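Local coordinates for DNA/RNA-binding protein Alba (Thermoplasma volcanium, PDB 4Z9E), which binds double-stranded DNA, probably without sequence preference, and RNA, probably helps compact the chromosome, and is acetylated by the acetyltransferase Ard1, at the interface of chains A and B. Numbering follows the deposited sequence. Chains: chain A/B, DNA/RNA-binding protein Alba.

The interface of chains A and B. Residues chain A 45, 49, 53, 61; chain B 66-68, 81.
B:Leu66 sits on one side of the A:Tyr61 ring, beyond its rim, near the hydroxyl end and CE1. CB of B:Leu66 is 4.0 Å from ring carbon CZ of A:Tyr61, and the leucine CD1 methyl borders CE1. The leucine side chain runs roughly perpendicular to that of the tyrosine. At the ring's edge, in its plane, lies OE2 of A:Glu49. The phenol OH of A:Tyr61 donates a hydrogen bond of 2.6 Å to this OE2, on the carboxylate's anti lone pair. The imidazole of A:His53 turns one face toward B:Thr68, with OG1 of B:Thr68 3.9 Å from NE2 of A:His53.

A:Glu49 bends at chi2 (-80°), which lays its carboxylate along the strand backbone of B:Leu66 to B:Thr68. Its CD is 3.9 Å from CA of B:Asp67. OE1 points toward the B:Thr68 hydroxyl, but that spacing is too short to be trusted. The backbone N of B:Thr68 lies near OE1 of A:Glu49, but its N-H points away and bonds to OD1 of B:Asp67, at 2.7 Å. A phenylalanine in place of A:Tyr61 would probably keep much of the packing on B:Leu66 but leave OE2 of A:Glu49 without its phenol donor, so the carboxylate could turn more freely.

CG1 of A:Val45 stands anti to the backbone N (chi1 178°) and meets CB of B:Ser81 at 3.5 Å. Its CG2 packs on CD2 of B:Leu66 at 4.0 Å.

The site joins helix 41-55 and the start of strand 60-69 of chain A to strands 60-72 and 77-88 of chain B. Alba proteins are dimers in general, and this two-fold interface is probably that dimer's. The symmetry repeats the patch with the chains exchanged.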
ATOM      1  N   VAL A  45      -3.089   5.515   0.626  1.00 43.04           N
ATOM      2  CA  VAL A  45      -2.979   5.116   2.039  1.00 42.26           C
ATOM      3  C   VAL A  45      -3.202   6.313   2.955  1.00 40.19           C
ATOM      4  O   VAL A  45      -4.009   6.224   3.876  1.00 44.78           O
ATOM      5  CB  VAL A  45      -1.636   4.419   2.370  1.00 44.79           C
ATOM      6  CG1 VAL A  45      -1.561   4.072   3.857  1.00 43.48           C
ATOM      7  CG2 VAL A  45      -1.496   3.128   1.566  1.00 43.25           C
ATOM      8  N   GLU A  49      -6.094   6.924   5.744  1.00 47.51           N
ATOM      9  CA  GLU A  49      -5.685   7.052   7.134  1.00 52.59           C
ATOM     10  C   GLU A  49      -6.155   8.369   7.748  1.00 53.31           C
ATOM     11  O   GLU A  49      -6.576   8.410   8.898  1.00 52.66           O
ATOM     12  CB  GLU A  49      -4.185   6.862   7.280  1.00 52.12           C
ATOM     13  CG  GLU A  49      -3.800   5.400   7.235  1.00 52.96           C
ATOM     14  CD  GLU A  49      -4.033   4.724   8.575  1.00 57.81           C
ATOM     15  OE1 GLU A  49      -3.452   5.194   9.564  1.00 59.76           O
ATOM     16  OE2 GLU A  49      -4.797   3.739   8.670  1.00 61.96           O
ATOM     17  N   HIS A  53      -8.895   8.860  10.944  1.00 56.94           N
ATOM     18  CA  HIS A  53      -8.362   9.517  12.119  1.00 68.38           C
ATOM     19  C   HIS A  53      -9.100  10.784  12.443  1.00 70.71           C
ATOM     20  O   HIS A  53      -9.529  11.004  13.563  1.00 79.41           O
ATOM     21  CB  HIS A  53      -6.867   9.761  11.944  1.00 71.09           C
ATOM     22  CG  HIS A  53      -6.023   8.562  12.303  1.00 78.42           C
ATOM     23  ND1 HIS A  53      -6.328   7.309  11.887  1.00 81.24           N
ATOM     24  CD2 HIS A  53      -4.879   8.449  13.084  1.00 80.41           C
ATOM     25  CE1 HIS A  53      -5.424   6.444  12.368  1.00 77.45           C
ATOM     26  NE2 HIS A  53      -4.536   7.139  13.104  1.00 92.39           N
ATOM     27  N   TYR A  61     -11.291  -0.968   7.829  1.00 58.65           N
ATOM     28  CA  TYR A  61     -10.810  -1.567   6.583  1.00 57.41           C
ATOM     29  C   TYR A  61     -11.600  -2.838   6.305  1.00 56.79           C
ATOM     30  O   TYR A  61     -11.524  -3.782   7.068  1.00 56.88           O
ATOM     31  CB  TYR A  61      -9.303  -1.861   6.661  1.00 52.87           C
ATOM     32  CG  TYR A  61      -8.458  -0.608   6.659  1.00 50.92           C
ATOM     33  CD1 TYR A  61      -8.493   0.257   5.586  1.00 53.69           C
ATOM     34  CD2 TYR A  61      -7.657  -0.275   7.748  1.00 52.90           C
ATOM     35  CE1 TYR A  61      -7.752   1.417   5.576  1.00 57.06           C
ATOM     36  CE2 TYR A  61      -6.905   0.885   7.753  1.00 55.58           C
ATOM     37  CZ  TYR A  61      -6.955   1.731   6.657  1.00 60.23           C
ATOM     38  OH  TYR A  61      -6.220   2.904   6.618  1.00 62.14           O
TER
ATOM     39  N   LEU B  66      -2.475  -1.429   7.201  1.00 52.18           N
ATOM     40  CA  LEU B  66      -2.179  -0.008   7.002  1.00 51.19           C
ATOM     41  C   LEU B  66      -2.275   0.740   8.339  1.00 57.17           C
ATOM     42  O   LEU B  66      -3.205   0.553   9.110  1.00 65.66           O
ATOM     43  CB  LEU B  66      -3.155   0.598   6.007  1.00 46.86           C
ATOM     44  CG  LEU B  66      -3.209  -0.044   4.616  1.00 49.79           C
ATOM     45  CD1 LEU B  66      -4.253   0.608   3.701  1.00 52.90           C
ATOM     46  CD2 LEU B  66      -1.843  -0.039   3.961  1.00 46.33           C
ATOM     47  N   ASP B  67      -1.303   1.583   8.624  1.00 57.15           N
ATOM     48  CA  ASP B  67      -1.291   2.294   9.879  1.00 55.21           C
ATOM     49  C   ASP B  67      -0.743   3.695   9.649  1.00 54.74           C
ATOM     50  O   ASP B  67      -0.459   4.099   8.506  1.00 50.94           O
ATOM     51  CB  ASP B  67      -0.456   1.530  10.923  1.00 63.05           C
ATOM     52  CG  ASP B  67      -0.935   1.772  12.377  1.00 76.49           C
ATOM     53  OD1 ASP B  67      -1.647   2.765  12.646  1.00 80.36           O
ATOM     54  OD2 ASP B  67      -0.596   0.965  13.269  1.00 82.58           O
ATOM     55  N   THR B  68      -0.647   4.441  10.745  1.00 53.91           N
ATOM     56  CA  THR B  68       0.011   5.719  10.792  1.00 50.76           C
ATOM     57  C   THR B  68       1.093   5.586  11.849  1.00 57.06           C
ATOM     58  O   THR B  68       0.901   4.930  12.875  1.00 55.20           O
ATOM     59  CB  THR B  68      -0.980   6.847  11.152  1.00 50.76           C
ATOM     60  OG1 THR B  68      -2.008   6.918  10.152  1.00 54.50           O
ATOM     61  CG2 THR B  68      -0.279   8.214  11.188  1.00 51.11           C
ATOM     62  N   SER B  81       2.120   7.567   6.833  1.00 51.05           N
ATOM     63  CA  SER B  81       1.467   6.276   6.600  1.00 46.45           C
ATOM     64  C   SER B  81       2.492   5.137   6.620  1.00 46.86           C
ATOM     65  O   SER B  81       3.661   5.325   6.233  1.00 48.37           O
ATOM     66  CB  SER B  81       0.774   6.293   5.237  1.00 50.80           C
ATOM     67  OG  SER B  81      -0.285   7.243   5.183  1.00 47.50           O
TER